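Local atomic coordinates of uncharacterized protein (Pseudomonas fluorescens, PDB entry 5V00), a protein that is of uncharacterized biochemical function but, as a bicupin of the HutD family, is involved in histidine utilization. Residues R128-F139 with D177-E188. Sequence-based numbering, arbitrary orientation.
Sequences RLQWVDGVQRFF and DISVTGRCCLIE
With CG of Trp131 anti to its carbonyl carbon (chi1 -72°) and SG of Cys185 anti to its own backbone N, the indole and the thiol meet on one face of the sheet, beside Leu129 and Ile187. Cys185 CB stands 3.4 Å from the centroid of the Trp131 six-membered ring, only 2° off the normal, a CH-pi contact; Cys185 SG sits 3.8 Å from the centroid of the five-membered ring and also touches Leu129 CG. Trp131 NE1 is hydrogen-bonded to Thr71 OG1, so a leucine here would probably leave that hydroxyl without this partner and the Cys185 sulfur without its aromatic cover. Strands 128-132 and 135-139 pair antiparallel with 184-188 and 177-181 respectively (164° in each case), and both segments bend together at Asp133-Gly134 and Gly182-Arg183, passing from one sheet of a cupin beta-sandwich to the other. At the bend Arg183 NH1 donates to Val132 O at 3.1 Å, from the opposite face to Cys184 N. Between the sheets, Leu186 CD1 lies 3.8 Å from Phe138 CE1, while Ile178 CB lies over that ring. Outside, extended Arg137 grips Asp177 side-on: NE to OD1 and NH2 to OD2, both 2.8 Å and nearly straight, the planes nearly coplanar.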
ATOM      1  N   ARG B 128     -14.189 -11.513  -8.674  1.00 18.57           N
ATOM      2  CA  ARG B 128     -15.487 -10.916  -8.900  1.00 17.96           C
ATOM      3  C   ARG B 128     -15.307  -9.428  -8.917  1.00 18.46           C
ATOM      4  O   ARG B 128     -14.508  -8.839  -8.170  1.00 18.29           O
ATOM      5  CB  ARG B 128     -16.489 -11.285  -7.772  1.00 18.20           C
ATOM      6  CG  ARG B 128     -17.949 -10.928  -8.039  1.00 18.29           C
ATOM      7  CD  ARG B 128     -18.853 -11.303  -6.876  1.00 19.35           C
ATOM      8  NE  ARG B 128     -20.242 -11.105  -7.172  1.00 19.77           N
ATOM      9  CZ  ARG B 128     -20.865  -9.955  -7.194  1.00 22.41           C
ATOM     10  NH1 ARG B 128     -20.283  -8.814  -6.883  1.00 21.12           N
ATOM     11  NH2 ARG B 128     -22.138  -9.975  -7.492  1.00 21.96           N
ATOM     12  N   LEU B 129     -16.095  -8.754  -9.775  1.00 16.75           N
ATOM     13  CA  LEU B 129     -16.089  -7.311  -9.810  1.00 16.09           C
ATOM     14  C   LEU B 129     -17.497  -6.797 -10.066  1.00 19.66           C
ATOM     15  O   LEU B 129     -18.181  -7.335 -10.925  1.00 20.81           O
ATOM     16  CB  LEU B 129     -15.148  -6.827 -10.979  1.00 17.96           C
ATOM     17  CG  LEU B 129     -15.064  -5.316 -11.211  1.00 18.70           C
ATOM     18  CD1 LEU B 129     -13.660  -4.861 -11.648  1.00 21.31           C
ATOM     19  CD2 LEU B 129     -16.101  -4.797 -12.124  1.00 20.43           C
ATOM     20  N   GLN B 130     -17.927  -5.756  -9.351  1.00 18.29           N
ATOM     21  CA  GLN B 130     -19.233  -5.148  -9.584  1.00 18.39           C
ATOM     22  C   GLN B 130     -19.247  -3.678  -9.162  1.00 19.75           C
ATOM     23  O   GLN B 130     -18.909  -3.341  -8.030  1.00 18.67           O
ATOM     24  CB  GLN B 130     -20.243  -5.931  -8.780  1.00 16.38           C
ATOM     25  CG  GLN B 130     -21.669  -5.389  -8.929  1.00 18.63           C
ATOM     26  CD  GLN B 130     -22.698  -6.193  -8.175  1.00 21.96           C
ATOM     27  OE1 GLN B 130     -22.390  -7.046  -7.377  1.00 20.78           O
ATOM     28  NE2 GLN B 130     -23.975  -5.832  -8.393  1.00 23.35           N
ATOM     29  N   TRP B 131     -19.655  -2.798 -10.052  1.00 17.81           N
ATOM     30  CA  TRP B 131     -19.931  -1.393  -9.721  1.00 18.29           C
ATOM     31  C   TRP B 131     -21.327  -1.287  -9.112  1.00 21.64           C
ATOM     32  O   TRP B 131     -22.302  -1.915  -9.629  1.00 20.11           O
ATOM     33  CB  TRP B 131     -19.821  -0.534 -10.965  1.00 17.69           C
ATOM     34  CG  TRP B 131     -18.435  -0.348 -11.432  1.00 17.53           C
ATOM     35  CD1 TRP B 131     -17.764  -1.071 -12.352  1.00 18.58           C
ATOM     36  CD2 TRP B 131     -17.554   0.670 -10.999  1.00 18.22           C
ATOM     37  NE1 TRP B 131     -16.503  -0.584 -12.523  1.00 19.61           N
ATOM     38  CE2 TRP B 131     -16.342   0.487 -11.687  1.00 18.87           C
ATOM     39  CE3 TRP B 131     -17.640   1.658 -10.023  1.00 20.25           C
ATOM     40  CZ2 TRP B 131     -15.206   1.298 -11.477  1.00 18.61           C
ATOM     41  CZ3 TRP B 131     -16.525   2.516  -9.842  1.00 19.39           C
ATOM     42  CH2 TRP B 131     -15.305   2.276 -10.538  1.00 18.58           C
ATOM     43  N   VAL B 132     -21.429  -0.543  -8.005  1.00 18.72           N
ATOM     44  CA  VAL B 132     -22.672  -0.440  -7.222  1.00 19.62           C
ATOM     45  C   VAL B 132     -22.941   0.990  -6.807  1.00 20.21           C
ATOM     46  O   VAL B 132     -22.057   1.880  -6.947  1.00 19.97           O
ATOM     47  CB  VAL B 132     -22.699  -1.382  -5.994  1.00 19.26           C
ATOM     48  CG1 VAL B 132     -22.533  -2.837  -6.360  1.00 19.14           C
ATOM     49  CG2 VAL B 132     -21.700  -0.908  -4.969  1.00 20.11           C
ATOM     50  N   ASP B 133     -24.167   1.252  -6.289  1.00 21.51           N
ATOM     51  CA  ASP B 133     -24.470   2.562  -5.774  1.00 20.92           C
ATOM     52  C   ASP B 133     -25.503   2.398  -4.714  1.00 21.33           C
ATOM     53  O   ASP B 133     -26.081   1.315  -4.539  1.00 20.72           O
ATOM     54  CB  ASP B 133     -24.930   3.478  -6.884  1.00 21.91           C
ATOM     55  CG  ASP B 133     -24.897   4.977  -6.533  1.00 26.20           C
ATOM     56  OD1 ASP B 133     -24.444   5.439  -5.456  1.00 26.59           O
ATOM     57  OD2 ASP B 133     -25.327   5.700  -7.478  1.00 32.27           O
ATOM     58  N   GLY B 134     -25.743   3.439  -3.957  1.00 20.19           N
ATOM     59  CA  GLY B 134     -26.768   3.381  -2.921  1.00 23.42           C
ATOM     60  C   GLY B 134     -26.326   2.531  -1.736  1.00 22.53           C
ATOM     61  O   GLY B 134     -25.144   2.342  -1.468  1.00 24.75           O
ATOM     62  N   VAL B 135     -27.287   1.918  -1.087  1.00 19.85           N
ATOM     63  CA  VAL B 135     -27.027   1.110   0.095  1.00 22.88           C
ATOM     64  C   VAL B 135     -26.925  -0.366  -0.322  1.00 25.24           C
ATOM     65  O   VAL B 135     -27.779  -0.891  -1.019  1.00 25.54           O
ATOM     66  CB  VAL B 135     -28.114   1.342   1.160  1.00 26.97           C
ATOM     67  CG1 VAL B 135     -27.894   0.407   2.339  1.00 29.67           C
ATOM     68  CG2 VAL B 135     -28.148   2.794   1.609  1.00 30.94           C
ATOM     69  N   GLN B 136     -25.841  -1.029   0.023  1.00 19.80           N
ATOM     70  CA  GLN B 136     -25.597  -2.418  -0.385  1.00 23.74           C
ATOM     71  C   GLN B 136     -25.158  -3.209   0.847  1.00 21.63           C
ATOM     72  O   GLN B 136     -24.574  -2.671   1.843  1.00 20.74           O
ATOM     73  CB  GLN B 136     -24.457  -2.499  -1.374  1.00 29.66           C
ATOM     74  CG  GLN B 136     -24.633  -1.517  -2.539  1.00 33.56           C
ATOM     75  CD  GLN B 136     -25.398  -2.075  -3.608  1.00 32.19           C
ATOM     76  OE1 GLN B 136     -25.165  -3.295  -3.952  1.00 37.50           O
ATOM     77  NE2 GLN B 136     -26.369  -1.329  -4.124  1.00 38.82           N
ATOM     78  N   ARG B 137     -25.383  -4.525   0.798  1.00 17.05           N
ATOM     79  CA  ARG B 137     -24.944  -5.417   1.859  1.00 18.48           C
ATOM     80  C   ARG B 137     -24.682  -6.766   1.234  1.00 17.97           C
ATOM     81  O   ARG B 137     -25.565  -7.252   0.493  1.00 17.57           O
ATOM     82  CB  ARG B 137     -25.993  -5.601   2.940  1.00 18.49           C
ATOM     83  CG  ARG B 137     -25.509  -6.432   4.099  1.00 19.82           C
ATOM     84  CD  ARG B 137     -26.672  -6.714   5.066  1.00 20.05           C
ATOM     85  NE  ARG B 137     -26.281  -7.442   6.246  1.00 19.52           N
ATOM     86  CZ  ARG B 137     -27.105  -7.832   7.203  1.00 19.44           C
ATOM     87  NH1 ARG B 137     -28.359  -7.470   7.097  1.00 20.47           N
ATOM     88  NH2 ARG B 137     -26.629  -8.541   8.235  1.00 21.10           N
ATOM     89  N   PHE B 138     -23.512  -7.315   1.442  1.00 17.17           N
ATOM     90  CA  PHE B 138     -23.181  -8.616   0.949  1.00 18.99           C
ATOM     91  C   PHE B 138     -22.458  -9.449   1.951  1.00 21.19           C
ATOM     92  O   PHE B 138     -21.808  -8.930   2.858  1.00 18.53           O
ATOM     93  CB  PHE B 138     -22.417  -8.528  -0.389  1.00 19.30           C
ATOM     94  CG  PHE B 138     -21.071  -7.865  -0.291  1.00 19.92           C
ATOM     95  CD1 PHE B 138     -20.976  -6.475  -0.294  1.00 19.48           C
ATOM     96  CD2 PHE B 138     -19.941  -8.588  -0.183  1.00 23.35           C
ATOM     97  CE1 PHE B 138     -19.744  -5.844  -0.214  1.00 20.24           C
ATOM     98  CE2 PHE B 138     -18.709  -7.936  -0.130  1.00 24.54           C
ATOM     99  CZ  PHE B 138     -18.632  -6.560  -0.101  1.00 26.26           C
ATOM    100  N   PHE B 139     -22.536 -10.776   1.774  1.00 18.35           N
ATOM    101  CA  PHE B 139     -21.808 -11.752   2.596  1.00 17.38           C
ATOM    102  C   PHE B 139     -20.823 -12.433   1.670  1.00 19.90           C
ATOM    103  O   PHE B 139     -21.228 -12.907   0.576  1.00 18.02           O
ATOM    104  CB  PHE B 139     -22.702 -12.802   3.243  1.00 16.98           C
ATOM    105  CG  PHE B 139     -23.771 -12.208   4.110  1.00 18.10           C
ATOM    106  CD1 PHE B 139     -24.876 -11.570   3.550  1.00 19.71           C
ATOM    107  CD2 PHE B 139     -23.696 -12.320   5.445  1.00 19.85           C
ATOM    108  CE1 PHE B 139     -25.849 -10.982   4.332  1.00 21.26           C
ATOM    109  CE2 PHE B 139     -24.721 -11.744   6.289  1.00 21.57           C
ATOM    110  CZ  PHE B 139     -25.784 -11.089   5.706  1.00 20.11           C
ATOM    111  N   ASP B 177     -19.652 -10.015   6.570  1.00 19.36           N
ATOM    112  CA  ASP B 177     -20.920  -9.308   6.288  1.00 17.89           C
ATOM    113  C   ASP B 177     -20.626  -7.867   6.172  1.00 22.37           C
ATOM    114  O   ASP B 177     -20.242  -7.238   7.185  1.00 22.51           O
ATOM    115  CB  ASP B 177     -21.840  -9.540   7.515  1.00 20.78           C
ATOM    116  CG  ASP B 177     -23.142  -8.818   7.484  1.00 21.39           C
ATOM    117  OD1 ASP B 177     -23.522  -8.011   6.610  1.00 20.70           O
ATOM    118  OD2 ASP B 177     -23.884  -9.139   8.462  1.00 25.72           O
ATOM    119  N   ILE B 178     -20.715  -7.332   4.993  1.00 18.93           N
ATOM    120  CA  ILE B 178     -20.191  -6.007   4.658  1.00 20.74           C
ATOM    121  C   ILE B 178     -21.327  -5.158   4.099  1.00 20.94           C
ATOM    122  O   ILE B 178     -21.973  -5.489   3.132  1.00 19.61           O
ATOM    123  CB  ILE B 178     -18.995  -6.058   3.653  1.00 23.19           C
ATOM    124  CG1 ILE B 178     -17.852  -6.857   4.269  1.00 29.03           C
ATOM    125  CG2 ILE B 178     -18.601  -4.629   3.295  1.00 23.83           C
ATOM    126  CD1 ILE B 178     -16.716  -7.106   3.306  1.00 31.08           C
ATOM    127  N   SER B 179     -21.543  -3.996   4.733  1.00 18.94           N
ATOM    128  CA  SER B 179     -22.442  -3.003   4.202  1.00 20.44           C
ATOM    129  C   SER B 179     -21.647  -1.878   3.587  1.00 25.50           C
ATOM    130  O   SER B 179     -20.616  -1.452   4.152  1.00 23.25           O
ATOM    131  CB  SER B 179     -23.312  -2.436   5.332  1.00 26.43           C
ATOM    132  OG  SER B 179     -24.221  -3.440   5.898  1.00 28.15           O
ATOM    133  N   VAL B 180     -22.121  -1.343   2.463  1.00 19.97           N
ATOM    134  CA  VAL B 180     -21.464  -0.249   1.811  1.00 20.93           C
ATOM    135  C   VAL B 180     -22.495   0.784   1.391  1.00 21.63           C
ATOM    136  O   VAL B 180     -23.574   0.413   0.953  1.00 23.87           O
ATOM    137  CB  VAL B 180     -20.728  -0.705   0.536  1.00 23.54           C
ATOM    138  CG1 VAL B 180     -19.975   0.420  -0.081  1.00 24.70           C
ATOM    139  CG2 VAL B 180     -19.797  -1.834   0.832  1.00 27.06           C
ATOM    140  N   THR B 181     -22.189   2.072   1.540  1.00 19.08           N
ATOM    141  CA  THR B 181     -23.074   3.137   1.035  1.00 19.64           C
ATOM    142  C   THR B 181     -22.310   4.049   0.149  1.00 20.80           C
ATOM    143  O   THR B 181     -21.217   4.560   0.550  1.00 21.98           O
ATOM    144  CB  THR B 181     -23.702   3.950   2.228  1.00 22.96           C
ATOM    145  OG1 THR B 181     -24.494   3.050   3.040  1.00 27.65           O
ATOM    146  CG2 THR B 181     -24.560   5.061   1.675  1.00 28.21           C
ATOM    147  N   GLY B 182     -22.785   4.204  -1.076  1.00 19.71           N
ATOM    148  CA  GLY B 182     -22.230   5.113  -2.099  1.00 19.90           C
ATOM    149  C   GLY B 182     -21.686   4.488  -3.359  1.00 20.76           C
ATOM    150  O   GLY B 182     -21.642   3.262  -3.480  1.00 21.65           O
ATOM    151  N   ARG B 183     -21.259   5.300  -4.300  1.00 18.82           N
ATOM    152  CA  ARG B 183     -20.889   4.816  -5.600  1.00 19.50           C
ATOM    153  C   ARG B 183     -19.463   4.282  -5.596  1.00 21.65           C
ATOM    154  O   ARG B 183     -18.495   5.065  -5.314  1.00 19.91           O
ATOM    155  CB  ARG B 183     -21.032   5.905  -6.621  1.00 21.37           C
ATOM    156  CG  ARG B 183     -20.869   5.451  -8.068  1.00 25.65           C
ATOM    157  CD  ARG B 183     -22.195   5.184  -8.672  1.00 30.26           C
ATOM    158  NE  ARG B 183     -22.289   4.874 -10.119  1.00 28.02           N
ATOM    159  CZ  ARG B 183     -22.289   3.607 -10.666  1.00 34.97           C
ATOM    160  NH1 ARG B 183     -22.072   2.427  -9.979  1.00 31.91           N
ATOM    161  NH2 ARG B 183     -22.452   3.503 -11.990  1.00 33.81           N
ATOM    162  N   CYS B 184     -19.294   3.022  -5.876  1.00 20.19           N
ATOM    163  CA  CYS B 184     -17.994   2.378  -5.752  1.00 18.51           C
ATOM    164  C   CYS B 184     -17.955   1.069  -6.527  1.00 19.19           C
ATOM    165  O   CYS B 184     -18.986   0.571  -7.016  1.00 19.23           O
ATOM    166  CB  CYS B 184     -17.707   2.118  -4.269  1.00 17.16           C
ATOM    167  SG  CYS B 184     -18.837   0.929  -3.472  1.00 18.01           S
ATOM    168  N   CYS B 185     -16.772   0.488  -6.638  1.00 16.95           N
ATOM    169  CA  CYS B 185     -16.547  -0.795  -7.247  1.00 17.84           C
ATOM    170  C   CYS B 185     -16.153  -1.815  -6.186  1.00 19.48           C
ATOM    171  O   CYS B 185     -15.291  -1.535  -5.315  1.00 18.64           O
ATOM    172  CB  CYS B 185     -15.469  -0.727  -8.341  1.00 18.79           C
ATOM    173  SG  CYS B 185     -15.301  -2.251  -9.309  1.00 17.68           S
ATOM    174  N   LEU B 186     -16.837  -2.921  -6.168  1.00 15.89           N
ATOM    175  CA  LEU B 186     -16.612  -4.042  -5.246  1.00 17.14           C
ATOM    176  C   LEU B 186     -15.818  -5.128  -5.946  1.00 18.31           C
ATOM    177  O   LEU B 186     -16.272  -5.661  -6.964  1.00 19.07           O
ATOM    178  CB  LEU B 186     -17.936  -4.662  -4.750  1.00 16.91           C
ATOM    179  CG  LEU B 186     -18.899  -3.709  -4.057  1.00 18.65           C
ATOM    180  CD1 LEU B 186     -20.148  -4.464  -3.706  1.00 22.30           C
ATOM    181  CD2 LEU B 186     -18.301  -2.956  -2.876  1.00 19.97           C
ATOM    182  N   ILE B 187     -14.626  -5.482  -5.466  1.00 16.08           N
ATOM    183  CA  ILE B 187     -13.836  -6.559  -6.027  1.00 17.03           C
ATOM    184  C   ILE B 187     -13.539  -7.608  -4.967  1.00 19.59           C
ATOM    185  O   ILE B 187     -13.206  -7.256  -3.815  1.00 18.04           O
ATOM    186  CB  ILE B 187     -12.548  -6.044  -6.661  1.00 17.37           C
ATOM    187  CG1 ILE B 187     -12.895  -5.097  -7.833  1.00 20.26           C
ATOM    188  CG2 ILE B 187     -11.593  -7.120  -7.060  1.00 19.30           C
ATOM    189  CD1 ILE B 187     -11.738  -4.358  -8.400  1.00 22.95           C
ATOM    190  N   GLU B 188     -13.613  -8.866  -5.317  1.00 17.21           N
ATOM    191  CA  GLU B 188     -13.328  -9.923  -4.431  1.00 15.88           C
ATOM    192  C   GLU B 188     -12.344 -10.913  -5.105  1.00 20.54           C
ATOM    193  O   GLU B 188     -12.519 -11.302  -6.269  1.00 21.68           O
ATOM    194  CB  GLU B 188     -14.555 -10.680  -4.029  1.00 18.24           C
ATOM    195  CG  GLU B 188     -15.559  -9.849  -3.276  1.00 19.03           C
ATOM    196  CD  GLU B 188     -16.841 -10.639  -2.856  1.00 21.29           C
ATOM    197  OE1 GLU B 188     -16.870 -11.862  -2.834  1.00 26.61           O
ATOM    198  OE2 GLU B 188     -17.762  -9.992  -2.555  1.00 34.57           O
TER
HETATM  199  O   HOH W   1     -17.604  -8.108  -6.054  1.00 19.85           O
HETATM  200  O   HOH W   2     -23.752   0.518 -11.011  1.00 44.86           O
HETATM  201  O   HOH W   3     -22.932   0.995  -2.259  1.00 31.75           O